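Local atomic coordinates of AAEL008620-PA odorant-binding protein (Aedes aegypti, PDB entry 5V13), a protein that binds juvenile hormone specifically in the mosquito hemolymph, as a secreted member of the odorant-binding protein family. Residues Gln28-Tyr31 and Ala32-Cys36; Lys66-Ser69 and Glu70-Leu74; Gly207-Val211 and Asn212-Arg216. All blocks are in the same frame, centred on the assembly; numbering follows the deposited sequence.

Contact 1 (Gln28-Tyr31 and Ala32-Cys36). With JH3 (methyl (2E,6E)-9-[(2R)-3,3-dimethyloxiran-2-yl]-3,7-dimethylnona-2,6-dienoate), chain E.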
ATOM      1  N   GLN B  28      12.800   5.488  -7.567  1.00  8.51           N
ATOM      2  CA  GLN B  28      14.021   6.029  -8.159  1.00  8.39           C
ATOM      3  C   GLN B  28      14.636   5.075  -9.193  1.00 12.35           C
ATOM      4  O   GLN B  28      15.071   5.513 -10.267  1.00 11.44           O
ATOM      5  CB  GLN B  28      15.003   6.360  -7.034  1.00  9.72           C
ATOM      6  CG  GLN B  28      14.588   7.637  -6.271  1.00 10.42           C
ATOM      7  CD  GLN B  28      15.453   7.895  -5.055  1.00 12.46           C
ATOM      8  OE1 GLN B  28      15.741   6.980  -4.275  1.00 14.42           O
ATOM      9  NE2 GLN B  28      15.859   9.145  -4.877  1.00 13.61           N
ATOM     10  N   THR B  29      14.724   3.779  -8.886  1.00 11.94           N
ATOM     11  CA  THR B  29      15.246   2.850  -9.887  1.00  8.23           C
ATOM     12  C   THR B  29      14.340   2.794 -11.117  1.00 14.28           C
ATOM     13  O   THR B  29      14.827   2.824 -12.253  1.00 12.62           O
ATOM     14  CB  THR B  29      15.443   1.457  -9.287  1.00  8.40           C
ATOM     15  OG1 THR B  29      14.214   0.991  -8.709  1.00  9.12           O
ATOM     16  CG2 THR B  29      16.523   1.510  -8.197  1.00 16.13           C
ATOM     17  N   LEU B  30      13.022   2.726 -10.919  1.00 12.90           N
ATOM     18  CA  LEU B  30      12.138   2.663 -12.083  1.00 14.37           C
ATOM     19  C   LEU B  30      12.264   3.929 -12.924  1.00 13.11           C
ATOM     20  O   LEU B  30      12.303   3.861 -14.159  1.00 14.58           O
ATOM     21  CB  LEU B  30      10.685   2.445 -11.642  1.00 11.03           C
ATOM     22  CG  LEU B  30       9.748   2.101 -12.807  1.00 19.33           C
ATOM     23  CD1 LEU B  30      10.228   0.842 -13.549  1.00 19.81           C
ATOM     24  CD2 LEU B  30       8.332   1.910 -12.315  1.00 23.31           C
ATOM     25  N   TYR B  31      12.355   5.096 -12.274  1.00 10.74           N
ATOM     26  CA  TYR B  31      12.515   6.343 -13.028  1.00 11.90           C
ATOM     27  C   TYR B  31      13.761   6.286 -13.902  1.00 13.49           C
ATOM     28  O   TYR B  31      13.728   6.637 -15.092  1.00 14.59           O
ATOM     29  CB  TYR B  31      12.605   7.533 -12.065  1.00  9.97           C
ATOM     30  CG  TYR B  31      12.694   8.878 -12.753  1.00 15.08           C
ATOM     31  CD1 TYR B  31      13.922   9.390 -13.202  1.00 11.98           C
ATOM     32  CD2 TYR B  31      11.549   9.646 -12.944  1.00 21.09           C
ATOM     33  CE1 TYR B  31      13.994  10.651 -13.813  1.00 13.32           C
ATOM     34  CE2 TYR B  31      11.610  10.886 -13.560  1.00 22.79           C
ATOM     35  CZ  TYR B  31      12.828  11.383 -13.988  1.00 20.77           C
ATOM     36  OH  TYR B  31      12.861  12.620 -14.599  1.00 33.35           O
ATOM     37  N   ALA B  32      14.879   5.850 -13.316  1.00 13.48           N
ATOM     38  CA  ALA B  32      16.136   5.800 -14.052  1.00 12.76           C
ATOM     39  C   ALA B  32      16.078   4.772 -15.175  1.00 13.16           C
ATOM     40  O   ALA B  32      16.510   5.051 -16.305  1.00 12.66           O
ATOM     41  CB  ALA B  32      17.286   5.485 -13.094  1.00 10.95           C
ATOM     42  N   TYR B  33      15.555   3.572 -14.889  1.00 12.41           N
ATOM     43  CA  TYR B  33      15.502   2.536 -15.930  1.00 12.65           C
ATOM     44  C   TYR B  33      14.670   2.991 -17.128  1.00 17.12           C
ATOM     45  O   TYR B  33      15.069   2.810 -18.288  1.00 13.14           O
ATOM     46  CB  TYR B  33      14.920   1.225 -15.372  1.00 13.25           C
ATOM     47  CG  TYR B  33      15.652   0.625 -14.182  1.00 12.54           C
ATOM     48  CD1 TYR B  33      16.975   0.954 -13.904  1.00 13.47           C
ATOM     49  CD2 TYR B  33      15.005  -0.275 -13.342  1.00 13.97           C
ATOM     50  CE1 TYR B  33      17.636   0.395 -12.792  1.00 15.54           C
ATOM     51  CE2 TYR B  33      15.645  -0.838 -12.252  1.00 12.36           C
ATOM     52  CZ  TYR B  33      16.954  -0.503 -11.980  1.00 14.26           C
ATOM     53  OH  TYR B  33      17.567  -1.056 -10.878  1.00 16.23           O
ATOM     54  N   VAL B  34      13.493   3.556 -16.861  1.00 14.05           N
ATOM     55  CA  VAL B  34      12.579   3.932 -17.938  1.00 15.92           C
ATOM     56  C   VAL B  34      13.107   5.143 -18.707  1.00 18.62           C
ATOM     57  O   VAL B  34      13.075   5.179 -19.952  1.00 19.57           O
ATOM     58  CB  VAL B  34      11.168   4.187 -17.368  1.00 14.58           C
ATOM     59  CG1 VAL B  34      10.273   4.797 -18.449  1.00 18.77           C
ATOM     60  CG2 VAL B  34      10.576   2.885 -16.839  1.00 13.98           C
ATOM     61  N   ARG B  35      13.590   6.163 -17.987  1.00 12.74           N
ATOM     62  CA  ARG B  35      14.035   7.373 -18.681  1.00 16.36           C
ATOM     63  C   ARG B  35      15.284   7.113 -19.511  1.00 18.97           C
ATOM     64  O   ARG B  35      15.408   7.630 -20.630  1.00 14.54           O
ATOM     65  CB  ARG B  35      14.283   8.514 -17.696  1.00 20.43           C
ATOM     66  CG  ARG B  35      12.997   9.102 -17.108  1.00 33.66           C
ATOM     67  CD  ARG B  35      12.127   9.792 -18.178  1.00 37.08           C
ATOM     68  NE  ARG B  35      12.818  10.934 -18.777  1.00 35.56           N
ATOM     69  CZ  ARG B  35      12.723  12.187 -18.335  1.00 33.26           C
ATOM     70  NH1 ARG B  35      11.959  12.467 -17.288  1.00 36.51           N
ATOM     71  NH2 ARG B  35      13.392  13.159 -18.936  1.00 31.53           N
ATOM     72  N   CYS B  36      16.225   6.317 -18.989  1.00 15.76           N
ATOM     73  CA  CYS B  36      17.396   5.968 -19.790  1.00 14.99           C
ATOM     74  C   CYS B  36      17.035   5.075 -20.980  1.00 15.11           C
ATOM     75  O   CYS B  36      17.698   5.144 -22.026  1.00 16.46           O
ATOM     76  CB  CYS B  36      18.452   5.299 -18.908  1.00 14.59           C
ATOM     77  SG  CYS B  36      19.192   6.479 -17.714  1.00 19.14           S
TER
HETATM   78  C1  JH3 E 301      13.580  -2.043 -16.769  1.00 19.20           C
HETATM   79  O2  JH3 E 301      13.032  -2.902 -16.101  1.00 26.63           O
HETATM   80  O1  JH3 E 301      12.747  -1.095 -17.463  1.00 26.28           O
HETATM   81  CM  JH3 E 301      11.333  -1.156 -17.271  1.00 26.40           C
HETATM   82  C2  JH3 E 301      15.041  -1.891 -16.898  1.00 17.52           C
HETATM   83  C3  JH3 E 301      15.988  -2.666 -16.361  1.00 12.87           C
HETATM   84  C3' JH3 E 301      15.706  -3.874 -15.511  1.00 17.41           C
HETATM   85  C4  JH3 E 301      17.418  -2.266 -16.634  1.00 13.64           C
HETATM   86  C5  JH3 E 301      18.227  -2.397 -15.347  1.00 16.25           C
HETATM   87  C6  JH3 E 301      19.500  -1.591 -15.472  1.00 14.03           C
HETATM   88  C7  JH3 E 301      20.672  -2.128 -15.841  1.00 15.23           C
HETATM   89  C7' JH3 E 301      20.776  -3.588 -16.197  1.00 16.95           C
HETATM   90  C8  JH3 E 301      21.889  -1.218 -15.921  1.00 19.48           C
HETATM   91  C9  JH3 E 301      22.983  -1.618 -14.917  1.00 18.61           C
HETATM   92  CA  JH3 E 301      22.445  -1.787 -13.498  1.00 16.96           C
HETATM   93  O3  JH3 E 301      23.483  -1.994 -12.515  1.00 16.80           O
HETATM   94  CB  JH3 E 301      22.866  -0.705 -12.505  1.00 17.52           C
HETATM   95  CB' JH3 E 301      21.805  -0.442 -11.431  1.00 14.96           C
HETATM   96  CC  JH3 E 301      23.803   0.411 -12.942  1.00 20.65           C
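The ring of Tyr-33 is held flat between hormone and helix. On one face lies C5 of the JH3 chain, over the ring centre and 3.8 Å above its plane; on the opposite face the carbonyl O of Thr-29 comes to 3.0 Å from Tyr-33 CG. That same oxygen accepts the backbone N-H of Tyr-33, at 2.8 Å from N to O. Beyond it, CB of Thr-29 packs 3.7 Å from Tyr-33 OH, whose hydrogen bond goes to the carbonyl of Phe-144. This side is tightly filled, and Tyr-33 CB reaches C2 of the ligand at 3.5 Å.

Tyr-31 also stays buried, whereas the Arg-35 chain is only partly so. With its CG anti to the backbone N (chi1 -177°), Tyr-31 runs alongside Arg-35, and Arg-35 CG sits over the ring face, a CH-pi contact 3.9 Å from the centroid. The arginine chain then bends at chi2 and chi3, bringing its guanidinium past the phenol to a salt bridge with Glu-213. The looser part is at Gln-28 and Leu-30, both partly exposed; Leu-30 lies side by side with Val-34, a single apolar touch of CD1 on Val-34 CG2 at 3.9 Å. Helix 26-38 packs through Ala-32, Tyr-33 and Cys-36 against helix 59-71, to which the Cys-36–Cys-67 disulfide ties it.

Contact 2 (Lys66-Ser69 and Glu70-Leu74)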
ATOM      1  N   LYS B  66      26.017   3.742 -18.215  1.00 15.39           N
ATOM      2  CA  LYS B  66      26.471   5.035 -17.703  1.00 14.18           C
ATOM      3  C   LYS B  66      25.289   5.910 -17.282  1.00 14.10           C
ATOM      4  O   LYS B  66      25.294   6.505 -16.192  1.00 16.96           O
ATOM      5  CB  LYS B  66      27.318   5.746 -18.760  1.00 16.11           C
ATOM      6  CG  LYS B  66      27.741   7.144 -18.329  1.00 17.58           C
ATOM      7  CD  LYS B  66      28.476   7.882 -19.413  1.00 22.26           C
ATOM      8  CE  LYS B  66      28.346   9.380 -19.183  1.00 22.95           C
ATOM      9  NZ  LYS B  66      28.922  10.149 -20.314  1.00 25.61           N
ATOM     10  N   CYS B  67      24.269   5.990 -18.141  1.00 15.73           N
ATOM     11  CA  CYS B  67      23.070   6.776 -17.860  1.00 16.07           C
ATOM     12  C   CYS B  67      22.404   6.337 -16.560  1.00 13.80           C
ATOM     13  O   CYS B  67      22.079   7.169 -15.709  1.00 14.93           O
ATOM     14  CB  CYS B  67      22.083   6.643 -19.032  1.00 18.67           C
ATOM     15  SG  CYS B  67      20.491   7.581 -18.896  1.00 28.23           S
ATOM     16  N   VAL B  68      22.166   5.029 -16.400  1.00 11.41           N
ATOM     17  CA  VAL B  68      21.487   4.554 -15.189  1.00 10.28           C
ATOM     18  C   VAL B  68      22.353   4.798 -13.965  1.00 13.50           C
ATOM     19  O   VAL B  68      21.861   5.223 -12.909  1.00 13.90           O
ATOM     20  CB  VAL B  68      21.115   3.064 -15.313  1.00  9.76           C
ATOM     21  CG1 VAL B  68      20.466   2.533 -13.987  1.00 10.90           C
ATOM     22  CG2 VAL B  68      20.165   2.863 -16.479  1.00 13.92           C
ATOM     23  N   SER B  69      23.658   4.541 -14.092  1.00 13.28           N
ATOM     24  CA  SER B  69      24.587   4.776 -12.992  1.00 15.49           C
ATOM     25  C   SER B  69      24.583   6.243 -12.572  1.00 16.33           C
ATOM     26  O   SER B  69      24.488   6.559 -11.379  1.00 12.93           O
ATOM     27  CB  SER B  69      25.996   4.326 -13.399  1.00 14.14           C
ATOM     28  OG  SER B  69      26.032   2.914 -13.592  1.00 17.70           O
ATOM     29  N   GLU B  70      24.671   7.156 -13.543  1.00 10.50           N
ATOM     30  CA  GLU B  70      24.639   8.576 -13.210  1.00 12.44           C
ATOM     31  C   GLU B  70      23.300   8.990 -12.621  1.00 13.62           C
ATOM     32  O   GLU B  70      23.252   9.779 -11.666  1.00 13.52           O
ATOM     33  CB  GLU B  70      24.959   9.416 -14.446  1.00 17.68           C
ATOM     34  CG  GLU B  70      26.428   9.364 -14.791  1.00 18.54           C
ATOM     35  CD  GLU B  70      26.793  10.296 -15.922  1.00 26.55           C
ATOM     36  OE1 GLU B  70      28.001  10.505 -16.151  1.00 25.98           O
ATOM     37  OE2 GLU B  70      25.871  10.821 -16.573  1.00 31.88           O
ATOM     38  N   GLU B  71      22.192   8.493 -13.188  1.00 10.10           N
ATOM     39  CA  GLU B  71      20.895   8.931 -12.684  1.00 13.55           C
ATOM     40  C   GLU B  71      20.664   8.479 -11.245  1.00 14.16           C
ATOM     41  O   GLU B  71      20.036   9.206 -10.468  1.00 14.20           O
ATOM     42  CB  GLU B  71      19.762   8.420 -13.576  1.00 15.70           C
ATOM     43  CG  GLU B  71      18.425   9.097 -13.277  1.00 19.87           C
ATOM     44  CD  GLU B  71      18.435  10.590 -13.613  1.00 21.30           C
ATOM     45  OE1 GLU B  71      17.763  11.372 -12.910  1.00 27.69           O
ATOM     46  OE2 GLU B  71      19.113  10.985 -14.595  1.00 32.19           O
ATOM     47  N   LEU B  72      21.173   7.305 -10.868  1.00 10.25           N
ATOM     48  CA  LEU B  72      21.062   6.811  -9.498  1.00 12.53           C
ATOM     49  C   LEU B  72      22.159   7.344  -8.580  1.00 16.56           C
ATOM     50  O   LEU B  72      22.216   6.940  -7.408  1.00 12.63           O
ATOM     51  CB  LEU B  72      21.082   5.279  -9.499  1.00 13.67           C
ATOM     52  CG  LEU B  72      19.877   4.657 -10.222  1.00 18.50           C
ATOM     53  CD1 LEU B  72      19.977   3.137 -10.293  1.00 14.81           C
ATOM     54  CD2 LEU B  72      18.600   5.078  -9.510  1.00 14.22           C
ATOM     55  N   ARG B  73      23.022   8.224  -9.090  1.00 12.87           N
ATOM     56  CA  ARG B  73      24.143   8.782  -8.333  1.00 13.03           C
ATOM     57  C   ARG B  73      25.061   7.684  -7.801  1.00 18.04           C
ATOM     58  O   ARG B  73      25.678   7.827  -6.740  1.00 18.51           O
ATOM     59  CB  ARG B  73      23.645   9.691  -7.204  1.00 11.98           C
ATOM     60  CG  ARG B  73      23.302  11.123  -7.687  1.00 15.95           C
ATOM     61  CD  ARG B  73      22.066  11.200  -8.623  1.00 15.36           C
ATOM     62  NE  ARG B  73      21.763  12.600  -8.928  1.00 15.30           N
ATOM     63  CZ  ARG B  73      20.913  13.015  -9.863  1.00 21.00           C
ATOM     64  NH1 ARG B  73      20.231  12.143 -10.602  1.00 23.55           N
ATOM     65  NH2 ARG B  73      20.744  14.321 -10.052  1.00 22.20           N
ATOM     66  N   LEU B  74      25.184   6.592  -8.556  1.00 11.27           N
ATOM     67  CA  LEU B  74      26.201   5.589  -8.275  1.00 10.47           C
ATOM     68  C   LEU B  74      27.523   5.923  -8.933  1.00 14.17           C
ATOM     69  O   LEU B  74      28.574   5.552  -8.407  1.00 13.88           O
ATOM     70  CB  LEU B  74      25.739   4.212  -8.751  1.00 10.17           C
ATOM     71  CG  LEU B  74      24.406   3.742  -8.142  1.00 16.43           C
ATOM     72  CD1 LEU B  74      23.867   2.538  -8.915  1.00 13.90           C
ATOM     73  CD2 LEU B  74      24.570   3.385  -6.662  1.00 18.49           C
TER
HETATM   74  O   HOH W   1      21.716  10.019 -16.424  1.00 24.24           O
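Lys-66 and Glu-70 meet one turn apart through carbon rather than charge: CE of the lysine lies 3.3 Å from OE1 of Glu-70, while NZ stays 4.3 Å from that oxygen, too far for a salt bridge. NZ instead hydrogen-bonds to the carbonyl of Asn-120. Beneath this pair the carbonyls of Lys-66, Cys-67 and Val-68 accept the backbone N-H groups of Glu-70, Glu-71 and Leu-72. The Cys-67 carbonyl is gripped twice, since a water also donates to it at 3.0 Å and reaches weakly to Glu-71 OE2. Helix 59-71 then ends in a Schellman motif. Arg-73 takes a positive phi of 57°, its N-H returns to Glu-70 O, and the N-H of Leu-74 bonds to Ser-69 O at 2.9 Å. The side chain of Arg-73 curls back over this end: NH1 donates to Glu-71 O at 2.9 Å, with the oxygen in the guanidinium plane, and forms a salt bridge with Glu-71 OE1, in which the hydrogen bond is weak (NH1 to OE1 3.5 Å). Its NE is paired with Glu-206. Ser-69, in the hormone pocket, has OG anti to its carbonyl carbon (chi1 -66°), a position from which it bonds to the carbonyl of Val-65. On the buried side Val-68 CG1 and Leu-72 CD1 lie side by side at 3.8 Å, toward helix 26-38.

Contact 3 (Gly207-Val211 and Asn212-Arg216); sequences GEVNV and NEIRR
The chain arrives extended through Val-209 and Asn-210 and turns helical at Val-211, where Asn-210 O accepts from Ile-214 N at 3.3 Å and, weakly, from Glu-213 N at 3.2 Å, while Val-211 O accepts from Arg-215 N at 2.8 Å. With chi1 at -178°, Asn-210 points its amide forward along the first turn: OD1 shares the N-H of Glu-213 with the backbone oxygen in a weak bond of 3.5 Å from N to OD1, and ND2 lies 3.6 Å from Glu-213 CB. Asn-210 is thus the N-cap of helix 211-220, its side-chain oxygen standing in for a missing carbonyl. The amide and the Glu-213 carboxylate are turned 52° apart, and ND2 itself gives a weak bond to the carbonyl of Arg-201. Glu-213 bends at chi2 away from the cap, and its OE2 pairs with both Arg-35 and Arg-261; these two positive partners would be expected to favour its ionised form. Before the cap, Val-209 CG1 meets Ile-214 CD1 at 3.8 Å, an apolar contact that spans from the loop to the helix and has Trp-202 packing against Ile-214. Arg-215 folds back through a bend at chi3, placing Val-211 O over one face of its guanidinium.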
ATOM      1  N   GLY B 207      19.974  19.757  -5.749  1.00 24.48           N
ATOM      2  CA  GLY B 207      19.356  21.034  -5.463  1.00 24.96           C
ATOM      3  C   GLY B 207      19.429  22.058  -6.569  1.00 29.22           C
ATOM      4  O   GLY B 207      19.108  23.229  -6.322  1.00 25.25           O
ATOM      5  N   GLU B 208      19.833  21.668  -7.776  1.00 27.02           N
ATOM      6  CA  GLU B 208      19.980  22.602  -8.884  1.00 33.54           C
ATOM      7  C   GLU B 208      18.725  22.620  -9.748  1.00 23.66           C
ATOM      8  O   GLU B 208      18.020  21.618  -9.866  1.00 18.47           O
ATOM      9  CB  GLU B 208      21.186  22.234  -9.746  1.00 38.20           C
ATOM     10  CG  GLU B 208      22.504  22.352  -9.021  1.00 52.88           C
ATOM     11  CD  GLU B 208      23.631  21.674  -9.764  1.00 64.96           C
ATOM     12  OE1 GLU B 208      24.562  21.169  -9.099  1.00 71.22           O
ATOM     13  OE2 GLU B 208      23.581  21.640 -11.012  1.00 67.81           O
ATOM     14  N   VAL B 209      18.465  23.776 -10.362  1.00 20.04           N
ATOM     15  CA  VAL B 209      17.364  23.900 -11.311  1.00 26.48           C
ATOM     16  C   VAL B 209      17.717  23.162 -12.596  1.00 24.38           C
ATOM     17  O   VAL B 209      18.807  23.338 -13.150  1.00 26.88           O
ATOM     18  CB  VAL B 209      17.060  25.379 -11.586  1.00 27.89           C
ATOM     19  CG1 VAL B 209      15.924  25.510 -12.611  1.00 22.93           C
ATOM     20  CG2 VAL B 209      16.705  26.076 -10.290  1.00 29.29           C
ATOM     21  N   ASN B 210      16.786  22.350 -13.088  1.00 19.72           N
ATOM     22  CA  ASN B 210      16.976  21.517 -14.276  1.00 16.94           C
ATOM     23  C   ASN B 210      16.098  22.094 -15.390  1.00 19.97           C
ATOM     24  O   ASN B 210      14.971  21.647 -15.604  1.00 19.74           O
ATOM     25  CB  ASN B 210      16.618  20.060 -13.954  1.00 21.43           C
ATOM     26  CG  ASN B 210      16.828  19.109 -15.126  1.00 26.52           C
ATOM     27  OD1 ASN B 210      17.208  19.513 -16.229  1.00 27.13           O
ATOM     28  ND2 ASN B 210      16.591  17.823 -14.876  1.00 22.26           N
ATOM     29  N   VAL B 211      16.636  23.076 -16.119  1.00 21.87           N
ATOM     30  CA  VAL B 211      15.789  23.858 -17.013  1.00 22.01           C
ATOM     31  C   VAL B 211      15.327  23.036 -18.209  1.00 24.27           C
ATOM     32  O   VAL B 211      14.249  23.295 -18.752  1.00 20.70           O
ATOM     33  CB  VAL B 211      16.513  25.135 -17.471  1.00 29.88           C
ATOM     34  CG1 VAL B 211      17.066  25.844 -16.282  1.00 38.40           C
ATOM     35  CG2 VAL B 211      17.626  24.792 -18.457  1.00 30.80           C
ATOM     36  N   ASN B 212      16.133  22.059 -18.654  1.00 27.82           N
ATOM     37  CA  ASN B 212      15.720  21.218 -19.778  1.00 29.63           C
ATOM     38  C   ASN B 212      14.466  20.422 -19.436  1.00 18.15           C
ATOM     39  O   ASN B 212      13.596  20.225 -20.292  1.00 24.25           O
ATOM     40  CB  ASN B 212      16.842  20.263 -20.186  1.00 35.66           C
ATOM     41  CG  ASN B 212      17.980  20.955 -20.914  1.00 43.06           C
ATOM     42  OD1 ASN B 212      17.843  22.080 -21.396  1.00 42.49           O
ATOM     43  ND2 ASN B 212      19.113  20.268 -21.009  1.00 46.21           N
ATOM     44  N   GLU B 213      14.361  19.946 -18.192  1.00 18.77           N
ATOM     45  CA  GLU B 213      13.160  19.219 -17.767  1.00 19.52           C
ATOM     46  C   GLU B 213      11.947  20.143 -17.703  1.00 23.48           C
ATOM     47  O   GLU B 213      10.850  19.770 -18.146  1.00 21.03           O
ATOM     48  CB  GLU B 213      13.396  18.558 -16.407  1.00 20.00           C
ATOM     49  CG  GLU B 213      12.351  17.508 -16.011  1.00 27.80           C
ATOM     50  CD  GLU B 213      12.459  16.215 -16.833  1.00 35.74           C
ATOM     51  OE1 GLU B 213      13.520  15.973 -17.449  1.00 26.45           O
ATOM     52  OE2 GLU B 213      11.480  15.441 -16.861  1.00 29.47           O
ATOM     53  N   ILE B 214      12.122  21.346 -17.143  1.00 20.41           N
ATOM     54  CA  ILE B 214      11.031  22.319 -17.095  1.00 18.77           C
ATOM     55  C   ILE B 214      10.561  22.662 -18.503  1.00 17.79           C
ATOM     56  O   ILE B 214       9.358  22.646 -18.795  1.00 20.18           O
ATOM     57  CB  ILE B 214      11.462  23.584 -16.327  1.00 22.11           C
ATOM     58  CG1 ILE B 214      11.847  23.236 -14.886  1.00 19.65           C
ATOM     59  CG2 ILE B 214      10.333  24.624 -16.357  1.00 18.87           C
ATOM     60  CD1 ILE B 214      12.671  24.321 -14.162  1.00 21.40           C
ATOM     61  N   ARG B 215      11.501  23.007 -19.395  1.00 19.50           N
ATOM     62  CA  ARG B 215      11.114  23.339 -20.765  1.00 22.48           C
ATOM     63  C   ARG B 215      10.379  22.173 -21.430  1.00 22.04           C
ATOM     64  O   ARG B 215       9.346  22.369 -22.077  1.00 25.98           O
ATOM     65  CB  ARG B 215      12.344  23.747 -21.581  1.00 21.97           C
ATOM     66  CG  ARG B 215      12.021  24.117 -23.028  1.00 26.82           C
ATOM     67  CD  ARG B 215      13.251  24.648 -23.752  1.00 43.48           C
ATOM     68  NE  ARG B 215      14.324  23.659 -23.783  1.00 52.69           N
ATOM     69  CZ  ARG B 215      15.457  23.753 -23.089  1.00 59.32           C
ATOM     70  NH1 ARG B 215      15.683  24.807 -22.312  1.00 56.41           N
ATOM     71  NH2 ARG B 215      16.370  22.794 -23.180  1.00 61.71           N
ATOM     72  N   ARG B 216      10.892  20.954 -21.261  1.00 20.39           N
ATOM     73  CA  ARG B 216      10.246  19.767 -21.816  1.00 24.71           C
ATOM     74  C   ARG B 216       8.790  19.650 -21.358  1.00 22.01           C
ATOM     75  O   ARG B 216       7.888  19.411 -22.168  1.00 22.41           O
ATOM     76  CB  ARG B 216      11.067  18.540 -21.412  1.00 29.96           C
ATOM     77  CG  ARG B 216      10.479  17.176 -21.685  1.00 39.01           C
ATOM     78  CD  ARG B 216      11.449  16.110 -21.150  1.00 45.96           C
ATOM     79  NE  ARG B 216      10.775  15.003 -20.474  1.00 49.66           N
ATOM     80  CZ  ARG B 216      10.748  13.751 -20.925  1.00 57.67           C
ATOM     81  NH1 ARG B 216      11.369  13.435 -22.055  1.00 58.25           N
ATOM     82  NH2 ARG B 216      10.107  12.810 -20.243  1.00 60.18           N
TER

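How the contacts relate
Contact 1, contact 2 and contact 3 follow one another along the chain, on helix 26-38, the end of helix 59-71 and the start of helix 211-220. Contacts 1 and 2 have centres about 10 Å apart and touch directly: besides the disulfide, Tyr-33 CE1 packs on Val-68 CG1 at 3.7 Å. Both belong to the part of the chain related to the PBP/GOBP family and contribute to the hormone pocket. Contact 3 has its centre about 17 Å from that of contact 1, yet the two are joined by the Arg-35–Glu-213 salt bridge. Contacts 2 and 3 do not touch; their centres are about 18 Å apart and their nearest atoms about 7 Å. Helix 26-38 therefore joins the pocket to helix 211-220.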